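Local structure of nonribosomal peptide synthase (Streptomyces sp. MJ635-86F5, 5JJP) at residues A[30-35]-A[68-73]; A[103-108]-A[199-204]; A[426-429]-A[433-436]. The protein adenylates an aliphatic beta-amino acid, probably at the expense of ATP, as an ANL-family enzyme of nonribosomal peptide synthesis. One frame throughout, in Å; residues are numbered along the deposited sequence.

Contacts 1 and 2 form one continuous region, their centres about 10 Å apart. Asn30 ND2 lies 3.1 Å from Phe105 O, and Leu31 N lies 3.2 Å from His201 ND1; both are probable hydrogen bonds that tie the start of helix 31-37 to both segments of contact 2. Strand 196-200, which enters contact 2, comes just after the glycine-rich loop that in ANL enzymes embraces the ATP phosphates; most of that loop, 188-193, is not modelled here. Contact 3 is a surface hairpin elsewhere in the chain, its centre about 40 Å from that of contact 1 and 34 Å from that of contact 2, with nearest atoms about 24 and 18 Å away.

Contact 1 of 3, residues A[30-35]-A[68-73]; sequences NLRDYL and QADAYA
Arg32 turns CG anti to its own backbone nitrogen (chi1 164°) and the chain then bends at chi2, which carries the guanidinium across to Asp70, whose CG stands beside its backbone N and opposite the carbonyl carbon. The result is a helix-to-helix salt bridge, joining the first turn of helix 31-37 to the middle of helix 62-77 within the alpha-beta-alpha-beta-alpha sandwich of the adenylation enzyme. The backbones stay well apart, Arg32 CA and Ala69 CA being 9.0 Å from each other, and the long arginine side chain spans the distance. The pairing is single-pronged: Arg32 NH2 donates to Asp70 OD1 (2.7 Å, N-H...O angle 157°), while OD2 remains 3.6 Å from that same NH2. OD1 lies at the edge of the guanidinium, nearly in its plane, and is met on its syn side but from out of the carboxylate plane, the two flat groups lying 28° apart. A water accepts a weak bond from Arg32 NH2 and donates to Asp70 OD2 at 2.9 Å, so the second carboxylate oxygen is linked to the arginine indirectly. Arg32 NH1 forms another salt bridge with Glu66, one helical turn before Asp70, and two acids on one helix therefore share a largely buried positive charge. Helix 95-107 packs against both helices, through Phe105 on Leu31 and Ser106 on Ala73. At the root of the arginine, Asn30 is the N-cap of its helix: Asn30 OD1 accepts from Arg32 N at 2.9 Å, in the carbonyl plane and on a lone pair, steadying the turn from which the side chain departs. Beside the ion pair the contact is plain van der Waals packing, Ala69 CB lying 4.1 Å from Arg32 NE.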
ATOM      1  N   ASN A  30     -14.722   4.742  -5.171  1.00 15.19           N
ATOM      2  CA  ASN A  30     -13.691   4.122  -6.018  1.00 14.46           C
ATOM      3  C   ASN A  30     -12.360   4.766  -5.723  1.00 15.20           C
ATOM      4  O   ASN A  30     -12.236   5.986  -5.589  1.00 17.01           O
ATOM      5  CB  ASN A  30     -14.045   4.307  -7.470  1.00 14.35           C
ATOM      6  CG  ASN A  30     -13.218   3.422  -8.416  1.00 15.88           C
ATOM      7  OD1 ASN A  30     -11.989   3.574  -8.547  1.00 14.47           O
ATOM      8  ND2 ASN A  30     -13.889   2.453  -9.044  1.00 16.12           N
ATOM      9  N   LEU A  31     -11.340   3.959  -5.584  1.00 15.66           N
ATOM     10  CA  LEU A  31      -9.990   4.452  -5.253  1.00 15.57           C
ATOM     11  C   LEU A  31      -9.532   5.494  -6.253  1.00 16.25           C
ATOM     12  O   LEU A  31      -8.733   6.364  -5.902  1.00 15.40           O
ATOM     13  CB  LEU A  31      -8.961   3.295  -5.224  1.00 14.92           C
ATOM     14  CG  LEU A  31      -9.082   2.500  -3.929  1.00 15.17           C
ATOM     15  CD1 LEU A  31      -8.485   1.110  -4.012  1.00 14.82           C
ATOM     16  CD2 LEU A  31      -8.441   3.295  -2.793  1.00 16.19           C
ATOM     17  N   ARG A  32     -10.043   5.407  -7.476  1.00 15.32           N
ATOM     18  CA  ARG A  32      -9.651   6.304  -8.503  1.00 16.51           C
ATOM     19  C   ARG A  32     -10.078   7.690  -8.102  1.00 17.46           C
ATOM     20  O   ARG A  32      -9.353   8.651  -8.335  1.00 15.05           O
ATOM     21  CB  ARG A  32     -10.315   5.886  -9.825  1.00 17.31           C
ATOM     22  CG  ARG A  32     -10.319   6.913 -10.915  1.00 18.06           C
ATOM     23  CD  ARG A  32      -8.973   7.038 -11.544  1.00 20.07           C
ATOM     24  NE  ARG A  32      -9.060   7.970 -12.663  1.00 22.04           N
ATOM     25  CZ  ARG A  32      -9.094   9.283 -12.545  1.00 20.15           C
ATOM     26  NH1 ARG A  32      -9.027   9.828 -11.364  1.00 19.46           N
ATOM     27  NH2 ARG A  32      -9.169  10.045 -13.633  1.00 21.29           N
ATOM     28  N   ASP A  33     -11.271   7.781  -7.521  1.00 18.98           N
ATOM     29  CA  ASP A  33     -11.822   9.074  -7.139  1.00 19.69           C
ATOM     30  C   ASP A  33     -11.205   9.512  -5.839  1.00 18.69           C
ATOM     31  O   ASP A  33     -10.715  10.651  -5.725  1.00 18.93           O
ATOM     32  CB  ASP A  33     -13.340   9.033  -7.032  1.00 21.83           C
ATOM     33  CG  ASP A  33     -14.001   8.523  -8.320  1.00 25.54           C
ATOM     34  OD1 ASP A  33     -13.527   8.817  -9.432  1.00 25.89           O
ATOM     35  OD2 ASP A  33     -15.021   7.819  -8.212  1.00 30.65           O
ATOM     36  N   TYR A  34     -11.211   8.615  -4.852  1.00 17.21           N
ATOM     37  CA  TYR A  34     -10.755   8.985  -3.518  1.00 15.18           C
ATOM     38  C   TYR A  34      -9.304   9.457  -3.567  1.00 13.38           C
ATOM     39  O   TYR A  34      -8.965  10.458  -2.949  1.00 12.18           O
ATOM     40  CB  TYR A  34     -10.979   7.880  -2.449  1.00 14.16           C
ATOM     41  CG  TYR A  34     -10.632   8.406  -1.078  1.00 14.09           C
ATOM     42  CD1 TYR A  34     -11.530   9.190  -0.376  1.00 13.88           C
ATOM     43  CD2 TYR A  34      -9.378   8.179  -0.504  1.00 14.17           C
ATOM     44  CE1 TYR A  34     -11.208   9.694   0.877  1.00 14.00           C
ATOM     45  CE2 TYR A  34      -9.040   8.658   0.764  1.00 13.65           C
ATOM     46  CZ  TYR A  34      -9.954   9.436   1.443  1.00 13.65           C
ATOM     47  OH  TYR A  34      -9.662   9.942   2.679  1.00 12.83           O
ATOM     48  N   LEU A  35      -8.446   8.733  -4.265  1.00 13.36           N
ATOM     49  CA  LEU A  35      -7.024   9.048  -4.199  1.00 13.75           C
ATOM     50  C   LEU A  35      -6.711  10.409  -4.831  1.00 15.19           C
ATOM     51  O   LEU A  35      -5.707  10.989  -4.509  1.00 13.11           O
ATOM     52  CB  LEU A  35      -6.174   7.976  -4.853  1.00 14.38           C
ATOM     53  CG  LEU A  35      -6.240   6.568  -4.221  1.00 15.52           C
ATOM     54  CD1 LEU A  35      -5.166   5.686  -4.828  1.00 16.06           C
ATOM     55  CD2 LEU A  35      -6.091   6.593  -2.719  1.00 16.11           C
ATOM     56  N   GLN A  68      -3.414  10.956 -17.886  1.00 18.43           N
ATOM     57  CA  GLN A  68      -2.784   9.718 -18.321  1.00 19.53           C
ATOM     58  C   GLN A  68      -3.638   8.482 -17.856  1.00 18.92           C
ATOM     59  O   GLN A  68      -3.862   7.555 -18.646  1.00 17.32           O
ATOM     60  CB  GLN A  68      -1.348   9.653 -17.823  1.00 21.47           C
ATOM     61  CG  GLN A  68      -0.559   8.474 -18.340  1.00 22.12           C
ATOM     62  CD  GLN A  68      -0.115   8.634 -19.781  1.00 26.19           C
ATOM     63  OE1 GLN A  68      -0.897   8.984 -20.659  1.00 31.24           O
ATOM     64  NE2 GLN A  68       1.165   8.358 -20.041  1.00 28.51           N
ATOM     65  N   ALA A  69      -4.157   8.517 -16.625  1.00 16.44           N
ATOM     66  CA  ALA A  69      -5.065   7.503 -16.147  1.00 16.87           C
ATOM     67  C   ALA A  69      -6.267   7.348 -17.071  1.00 17.26           C
ATOM     68  O   ALA A  69      -6.678   6.224 -17.412  1.00 15.55           O
ATOM     69  CB  ALA A  69      -5.534   7.808 -14.743  1.00 16.78           C
ATOM     70  N   ASP A  70      -6.859   8.475 -17.437  1.00 17.11           N
ATOM     71  CA  ASP A  70      -8.029   8.470 -18.285  1.00 17.45           C
ATOM     72  C   ASP A  70      -7.696   7.932 -19.714  1.00 17.53           C
ATOM     73  O   ASP A  70      -8.531   7.220 -20.314  1.00 15.22           O
ATOM     74  CB  ASP A  70      -8.644   9.876 -18.379  1.00 19.37           C
ATOM     75  CG  ASP A  70      -9.327  10.316 -17.076  1.00 20.25           C
ATOM     76  OD1 ASP A  70      -9.572   9.481 -16.216  1.00 16.40           O
ATOM     77  OD2 ASP A  70      -9.525  11.545 -16.886  1.00 23.38           O
ATOM     78  N   ALA A  71      -6.531   8.299 -20.246  1.00 15.06           N
ATOM     79  CA  ALA A  71      -6.195   7.879 -21.582  1.00 15.08           C
ATOM     80  C   ALA A  71      -5.974   6.390 -21.580  1.00 14.98           C
ATOM     81  O   ALA A  71      -6.399   5.680 -22.477  1.00 17.02           O
ATOM     82  CB  ALA A  71      -4.987   8.605 -22.075  1.00 15.07           C
ATOM     83  N   TYR A  72      -5.294   5.909 -20.560  1.00 15.93           N
ATOM     84  CA  TYR A  72      -5.034   4.505 -20.424  1.00 14.96           C
ATOM     85  C   TYR A  72      -6.341   3.740 -20.321  1.00 17.22           C
ATOM     86  O   TYR A  72      -6.480   2.660 -20.875  1.00 16.11           O
ATOM     87  CB  TYR A  72      -4.168   4.243 -19.191  1.00 14.32           C
ATOM     88  CG  TYR A  72      -2.669   4.485 -19.332  1.00 14.22           C
ATOM     89  CD1 TYR A  72      -2.108   5.047 -20.504  1.00 14.57           C
ATOM     90  CD2 TYR A  72      -1.835   4.200 -18.305  1.00 12.85           C
ATOM     91  CE1 TYR A  72      -0.740   5.269 -20.626  1.00 14.42           C
ATOM     92  CE2 TYR A  72      -0.488   4.451 -18.405  1.00 14.32           C
ATOM     93  CZ  TYR A  72       0.070   4.997 -19.567  1.00 14.19           C
ATOM     94  OH  TYR A  72       1.430   5.146 -19.640  1.00 13.62           O
ATOM     95  N   ALA A  73      -7.254   4.268 -19.501  1.00 20.08           N
ATOM     96  CA  ALA A  73      -8.550   3.609 -19.222  1.00 19.27           C
ATOM     97  C   ALA A  73      -9.364   3.447 -20.474  1.00 19.88           C
ATOM     98  O   ALA A  73      -9.912   2.377 -20.720  1.00 19.14           O
ATOM     99  CB  ALA A  73      -9.346   4.390 -18.182  1.00 19.53           C
TER
HETATM  100  O   HOH W   1     -10.695  12.353 -14.351  1.00 32.43           O

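Contact 2 of 3, residues A[103-108]-A[199-204]; sequences ACFSLG and MSHRAN
His201 reaches from the first turn of helix 201-212 to Phe105, near the C-terminal end of helix 95-107. Its CB leaves the helix start, and CG, set beside the backbone N (chi1 -68°), carries the imidazole toward Phe105. On one side of the ring ND1 is taken up by Leu31 N of helix 31-37. CE1, next round the ring, does the touching: it lies 3.5 Å from Phe105 O and 4.0 Å from Phe105 CB, with CD1 of the phenyl ring equally near. NE2 stands farther off, 3.9 Å from Phe105 O. The aromatic rings themselves are neither stacked nor edge-to-face, their planes at 67° and centroids 5.7 Å apart; the phenyl ring also meets Phe101 and Phe111. Each helix end here is capped. Ser200, the N-cap, accepts from Ala203 N through OG at 2.9 Å, and Gly108, at positive phi, ends helix 95-107 in a Schellman motif. Phe105 O accepts from Gly108 N and also from Asn30 ND2, and lies oblique to the imidazole. The backbone N-H of Leu31 can only donate, so ND1 is most likely the acceptor, and a neutral ring would then probably carry its proton on NE2; CE1, polarised between two nitrogens, is likely to find the Phe105 carbonyl mildly attractive.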
ATOM      1  N   ALA A 103      -6.099   3.548 -13.787  1.00 13.32           N
ATOM      2  CA  ALA A 103      -6.992   3.198 -14.867  1.00 13.92           C
ATOM      3  C   ALA A 103      -7.708   1.875 -14.506  1.00 14.63           C
ATOM      4  O   ALA A 103      -8.923   1.784 -14.613  1.00 15.08           O
ATOM      5  CB  ALA A 103      -6.232   3.053 -16.170  1.00 14.32           C
ATOM      6  N   CYS A 104      -6.964   0.889 -14.011  1.00 14.03           N
ATOM      7  CA  CYS A 104      -7.588  -0.373 -13.592  1.00 13.92           C
ATOM      8  C   CYS A 104      -8.671  -0.156 -12.523  1.00 14.80           C
ATOM      9  O   CYS A 104      -9.742  -0.763 -12.609  1.00 12.86           O
ATOM     10  CB  CYS A 104      -6.551  -1.364 -13.067  1.00 13.43           C
ATOM     11  SG  CYS A 104      -5.378  -1.954 -14.335  1.00 12.32           S
ATOM     12  N   PHE A 105      -8.365   0.667 -11.510  1.00 14.67           N
ATOM     13  CA  PHE A 105      -9.375   0.989 -10.497  1.00 14.56           C
ATOM     14  C   PHE A 105     -10.654   1.501 -11.145  1.00 15.43           C
ATOM     15  O   PHE A 105     -11.752   1.066 -10.739  1.00 15.81           O
ATOM     16  CB  PHE A 105      -8.933   2.088  -9.542  1.00 13.57           C
ATOM     17  CG  PHE A 105      -7.858   1.695  -8.547  1.00 13.61           C
ATOM     18  CD1 PHE A 105      -7.733   0.401  -8.067  1.00 13.87           C
ATOM     19  CD2 PHE A 105      -7.023   2.683  -8.027  1.00 12.75           C
ATOM     20  CE1 PHE A 105      -6.815   0.099  -7.096  1.00 14.41           C
ATOM     21  CE2 PHE A 105      -6.089   2.378  -7.073  1.00 12.77           C
ATOM     22  CZ  PHE A 105      -5.976   1.096  -6.593  1.00 13.05           C
ATOM     23  N   SER A 106     -10.525   2.442 -12.084  1.00 14.64           N
ATOM     24  CA  SER A 106     -11.684   3.109 -12.709  1.00 15.69           C
ATOM     25  C   SER A 106     -12.548   2.127 -13.505  1.00 15.65           C
ATOM     26  O   SER A 106     -13.778   2.294 -13.574  1.00 19.21           O
ATOM     27  CB  SER A 106     -11.269   4.308 -13.587  1.00 16.04           C
ATOM     28  OG  SER A 106     -10.580   3.843 -14.744  1.00 17.35           O
ATOM     29  N   LEU A 107     -11.929   1.116 -14.099  1.00 15.24           N
ATOM     30  CA  LEU A 107     -12.600   0.099 -14.934  1.00 14.06           C
ATOM     31  C   LEU A 107     -13.065  -1.085 -14.097  1.00 14.32           C
ATOM     32  O   LEU A 107     -13.753  -1.929 -14.584  1.00 15.97           O
ATOM     33  CB  LEU A 107     -11.619  -0.397 -16.007  1.00 14.61           C
ATOM     34  CG  LEU A 107     -11.204   0.669 -17.061  1.00 15.00           C
ATOM     35  CD1 LEU A 107     -10.240   0.159 -18.117  1.00 15.40           C
ATOM     36  CD2 LEU A 107     -12.445   1.259 -17.731  1.00 15.18           C
ATOM     37  N   GLY A 108     -12.714  -1.124 -12.825  1.00 13.57           N
ATOM     38  CA  GLY A 108     -13.069  -2.214 -11.972  1.00 13.99           C
ATOM     39  C   GLY A 108     -12.295  -3.474 -12.258  1.00 13.45           C
ATOM     40  O   GLY A 108     -12.828  -4.568 -12.054  1.00 12.57           O
ATOM     41  N   MET A 199      -8.525  -7.197  -1.874  1.00 15.85           N
ATOM     42  CA  MET A 199      -8.907  -5.942  -1.190  1.00 15.26           C
ATOM     43  C   MET A 199      -9.948  -5.174  -1.989  1.00 13.97           C
ATOM     44  O   MET A 199      -9.724  -4.876  -3.144  1.00 15.73           O
ATOM     45  CB  MET A 199      -7.679  -5.065  -0.990  1.00 16.28           C
ATOM     46  CG  MET A 199      -7.909  -3.904  -0.059  1.00 16.57           C
ATOM     47  SD  MET A 199      -8.334  -4.404   1.637  1.00 18.41           S
ATOM     48  CE  MET A 199      -6.747  -5.124   2.101  1.00 15.94           C
ATOM     49  N   SER A 200     -11.071  -4.838  -1.378  1.00 12.67           N
ATOM     50  CA  SER A 200     -12.098  -4.043  -2.038  1.00 12.08           C
ATOM     51  C   SER A 200     -11.686  -2.548  -2.086  1.00 11.26           C
ATOM     52  O   SER A 200     -10.817  -2.099  -1.346  1.00 10.30           O
ATOM     53  CB  SER A 200     -13.442  -4.181  -1.295  1.00 13.11           C
ATOM     54  OG  SER A 200     -13.486  -3.433  -0.075  1.00 14.10           O
ATOM     55  N   HIS A 201     -12.380  -1.783  -2.913  1.00 11.43           N
ATOM     56  CA  HIS A 201     -12.238  -0.357  -2.918  1.00 11.74           C
ATOM     57  C   HIS A 201     -12.593   0.199  -1.564  1.00 13.39           C
ATOM     58  O   HIS A 201     -11.926   1.077  -1.001  1.00 14.41           O
ATOM     59  CB  HIS A 201     -13.128   0.261  -3.989  1.00 11.05           C
ATOM     60  CG  HIS A 201     -12.699  -0.048  -5.378  1.00 10.61           C
ATOM     61  ND1 HIS A 201     -11.919   0.814  -6.121  1.00 11.48           N
ATOM     62  CD2 HIS A 201     -12.936  -1.118  -6.174  1.00 10.05           C
ATOM     63  CE1 HIS A 201     -11.671   0.271  -7.305  1.00 10.76           C
ATOM     64  NE2 HIS A 201     -12.300  -0.890  -7.368  1.00 10.13           N
ATOM     65  N   ARG A 202     -13.763  -0.175  -1.124  1.00 14.95           N
ATOM     66  CA  ARG A 202     -14.324   0.329   0.112  1.00 14.95           C
ATOM     67  C   ARG A 202     -13.307   0.163   1.231  1.00 14.63           C
ATOM     68  O   ARG A 202     -13.110   1.065   2.049  1.00 15.61           O
ATOM     69  CB  ARG A 202     -15.604  -0.463   0.331  1.00 16.99           C
ATOM     70  CG  ARG A 202     -16.214  -0.445   1.700  1.00 20.17           C
ATOM     71  CD  ARG A 202     -17.537  -1.207   1.758  1.00 19.24           C
ATOM     72  NE  ARG A 202     -17.395  -2.649   1.860  1.00 19.78           N
ATOM     73  CZ  ARG A 202     -18.410  -3.482   2.166  1.00 20.54           C
ATOM     74  NH1 ARG A 202     -19.620  -3.023   2.406  1.00 20.07           N
ATOM     75  NH2 ARG A 202     -18.230  -4.797   2.207  1.00 20.88           N
ATOM     76  N   ALA A 203     -12.657  -0.999   1.282  1.00 14.31           N
ATOM     77  CA  ALA A 203     -11.800  -1.325   2.419  1.00 12.37           C
ATOM     78  C   ALA A 203     -10.563  -0.483   2.377  1.00 11.83           C
ATOM     79  O   ALA A 203     -10.099  -0.013   3.419  1.00 11.17           O
ATOM     80  CB  ALA A 203     -11.427  -2.785   2.441  1.00 11.04           C
ATOM     81  N   ASN A 204      -9.974  -0.354   1.205  1.00 11.54           N
ATOM     82  CA  ASN A 204      -8.750   0.407   1.115  1.00 12.38           C
ATOM     83  C   ASN A 204      -9.002   1.901   1.277  1.00 12.43           C
ATOM     84  O   ASN A 204      -8.234   2.609   1.928  1.00 12.37           O
ATOM     85  CB  ASN A 204      -7.931   0.078  -0.143  1.00 13.11           C
ATOM     86  CG  ASN A 204      -6.475   0.502   0.007  1.00 12.74           C
ATOM     87  OD1 ASN A 204      -5.818   0.201   1.040  1.00 14.03           O
ATOM     88  ND2 ASN A 204      -6.001   1.255  -0.928  1.00 12.50           N
TER

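Contact 3 of 3, residues A[426-429]-A[433-436]; sequences YRDA and LYFC
Tyr426 and Tyr434 are paired across an antiparallel beta hairpin as its hydrogen-bonded pair, side chains on the same face. Tyr426 N bonds to Tyr434 O at 3.2 Å, and Tyr434 N to Tyr426 O at 2.8 Å. Tyr426 holds CG in the crowded position between N and carbonyl carbon (chi1 63°), which folds its ring over the partner strand. There Tyr434 CB makes a CH-pi contact with the ring face, 3.7 Å from the centroid; the two rings are nearly parallel (7°) but slid apart. Cys436 SG approaches the Tyr426 ring obliquely, 3.6 Å from CD1. Asp428 CG likewise stands between N and carbonyl carbon (chi1 67°), setting CB 3.6 Å from Tyr434 CE2; OD2 accepts from Tyr434 OH at 2.8 Å, on the anti side and well out of the carboxylate plane, while OD1 accepts from Arg432 N. An alanine in place of Tyr434 would probably leave Asp428 OD2 without its hydroxyl donor and the Tyr426 ring without its aromatic neighbour. On the other face Arg427 CG packs on Leu433 CD2, and Arg427 NH2 bonds to Val374 O. Leu433 rests against Met364 and Val366, joining the hairpin to strand 363-367 of the same antiparallel sheet.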
ATOM      1  N   TYR A 426       0.444  -8.885  24.053  1.00 29.90           N
ATOM      2  CA  TYR A 426      -0.178  -8.604  25.336  1.00 32.16           C
ATOM      3  C   TYR A 426      -0.473  -7.123  25.374  1.00 36.05           C
ATOM      4  O   TYR A 426       0.042  -6.333  24.551  1.00 34.96           O
ATOM      5  CB  TYR A 426       0.722  -8.992  26.546  1.00 30.36           C
ATOM      6  CG  TYR A 426       2.028  -8.219  26.613  1.00 28.54           C
ATOM      7  CD1 TYR A 426       3.208  -8.752  26.058  1.00 28.52           C
ATOM      8  CD2 TYR A 426       2.084  -6.952  27.182  1.00 28.71           C
ATOM      9  CE1 TYR A 426       4.414  -8.037  26.074  1.00 28.54           C
ATOM     10  CE2 TYR A 426       3.296  -6.231  27.205  1.00 30.00           C
ATOM     11  CZ  TYR A 426       4.450  -6.790  26.643  1.00 28.29           C
ATOM     12  OH  TYR A 426       5.638  -6.098  26.650  1.00 32.22           O
ATOM     13  N   ARG A 427      -1.287  -6.768  26.362  1.00 40.07           N
ATOM     14  CA  ARG A 427      -1.815  -5.435  26.560  1.00 43.42           C
ATOM     15  C   ARG A 427      -1.161  -4.844  27.821  1.00 42.37           C
ATOM     16  O   ARG A 427      -0.878  -5.574  28.755  1.00 37.72           O
ATOM     17  CB  ARG A 427      -3.328  -5.587  26.739  1.00 49.82           C
ATOM     18  CG  ARG A 427      -4.146  -4.317  26.566  1.00 62.49           C
ATOM     19  CD  ARG A 427      -5.492  -4.419  27.286  1.00 68.70           C
ATOM     20  NE  ARG A 427      -6.215  -5.626  26.907  1.00 76.58           N
ATOM     21  CZ  ARG A 427      -6.592  -6.598  27.732  1.00 88.11           C
ATOM     22  NH1 ARG A 427      -6.347  -6.544  29.043  1.00100.99           N
ATOM     23  NH2 ARG A 427      -7.237  -7.647  27.233  1.00 88.47           N
ATOM     24  N   ASP A 428      -0.889  -3.540  27.836  1.00 45.45           N
ATOM     25  CA  ASP A 428      -0.497  -2.865  29.087  1.00 46.67           C
ATOM     26  C   ASP A 428      -1.738  -2.384  29.828  1.00 49.34           C
ATOM     27  O   ASP A 428      -2.860  -2.621  29.366  1.00 56.82           O
ATOM     28  CB  ASP A 428       0.531  -1.732  28.854  1.00 44.10           C
ATOM     29  CG  ASP A 428      -0.025  -0.521  28.074  1.00 45.99           C
ATOM     30  OD1 ASP A 428      -1.258  -0.339  27.903  1.00 45.99           O
ATOM     31  OD2 ASP A 428       0.809   0.297  27.633  1.00 45.93           O
ATOM     32  N   ALA A 429      -1.558  -1.702  30.955  1.00 50.28           N
ATOM     33  CA  ALA A 429      -2.700  -1.230  31.752  1.00 55.80           C
ATOM     34  C   ALA A 429      -3.557  -0.224  30.997  1.00 55.82           C
ATOM     35  O   ALA A 429      -4.774  -0.125  31.220  1.00 56.12           O
ATOM     36  CB  ALA A 429      -2.227  -0.618  33.072  1.00 55.08           C
ATOM     37  N   LEU A 433      -1.145  -2.454  22.884  1.00 30.76           N
ATOM     38  CA  LEU A 433      -0.608  -3.771  22.661  1.00 28.69           C
ATOM     39  C   LEU A 433       0.885  -3.767  22.439  1.00 25.42           C
ATOM     40  O   LEU A 433       1.488  -2.743  22.097  1.00 22.99           O
ATOM     41  CB  LEU A 433      -1.303  -4.438  21.459  1.00 27.99           C
ATOM     42  CG  LEU A 433      -2.819  -4.495  21.498  1.00 28.87           C
ATOM     43  CD1 LEU A 433      -3.358  -5.312  20.342  1.00 29.47           C
ATOM     44  CD2 LEU A 433      -3.287  -5.072  22.822  1.00 29.39           C
ATOM     45  N   TYR A 434       1.459  -4.952  22.600  1.00 28.46           N
ATOM     46  CA  TYR A 434       2.913  -5.197  22.385  1.00 32.25           C
ATOM     47  C   TYR A 434       3.056  -6.506  21.621  1.00 31.99           C
ATOM     48  O   TYR A 434       2.644  -7.568  22.083  1.00 35.04           O
ATOM     49  CB  TYR A 434       3.688  -5.232  23.736  1.00 31.91           C
ATOM     50  CG  TYR A 434       3.611  -3.901  24.486  1.00 32.12           C
ATOM     51  CD1 TYR A 434       4.672  -3.003  24.502  1.00 33.35           C
ATOM     52  CD2 TYR A 434       2.454  -3.537  25.133  1.00 33.69           C
ATOM     53  CE1 TYR A 434       4.578  -1.773  25.154  1.00 35.37           C
ATOM     54  CE2 TYR A 434       2.341  -2.324  25.768  1.00 37.75           C
ATOM     55  CZ  TYR A 434       3.404  -1.454  25.794  1.00 35.80           C
ATOM     56  OH  TYR A 434       3.227  -0.266  26.444  1.00 40.03           O
ATOM     57  N   PHE A 435       3.639  -6.416  20.442  1.00 35.44           N
ATOM     58  CA  PHE A 435       3.782  -7.554  19.563  1.00 37.55           C
ATOM     59  C   PHE A 435       4.760  -8.588  20.114  1.00 37.91           C
ATOM     60  O   PHE A 435       5.849  -8.233  20.494  1.00 41.13           O
ATOM     61  CB  PHE A 435       4.248  -7.041  18.194  1.00 39.38           C
ATOM     62  CG  PHE A 435       4.495  -8.130  17.183  1.00 39.20           C
ATOM     63  CD1 PHE A 435       3.443  -8.864  16.661  1.00 40.39           C
ATOM     64  CD2 PHE A 435       5.779  -8.420  16.764  1.00 40.48           C
ATOM     65  CE1 PHE A 435       3.666  -9.855  15.730  1.00 41.94           C
ATOM     66  CE2 PHE A 435       6.013  -9.417  15.839  1.00 41.81           C
ATOM     67  CZ  PHE A 435       4.954 -10.133  15.316  1.00 41.51           C
ATOM     68  N   CYS A 436       4.371  -9.863  20.107  1.00 43.63           N
ATOM     69  CA  CYS A 436       5.201 -10.975  20.630  1.00 48.37           C
ATOM     70  C   CYS A 436       5.497 -12.109  19.635  1.00 48.40           C
ATOM     71  O   CYS A 436       5.975 -13.155  20.039  1.00 48.68           O
ATOM     72  CB  CYS A 436       4.507 -11.614  21.834  1.00 46.41           C
ATOM     73  SG  CYS A 436       4.404 -10.477  23.193  1.00 51.76           S
TER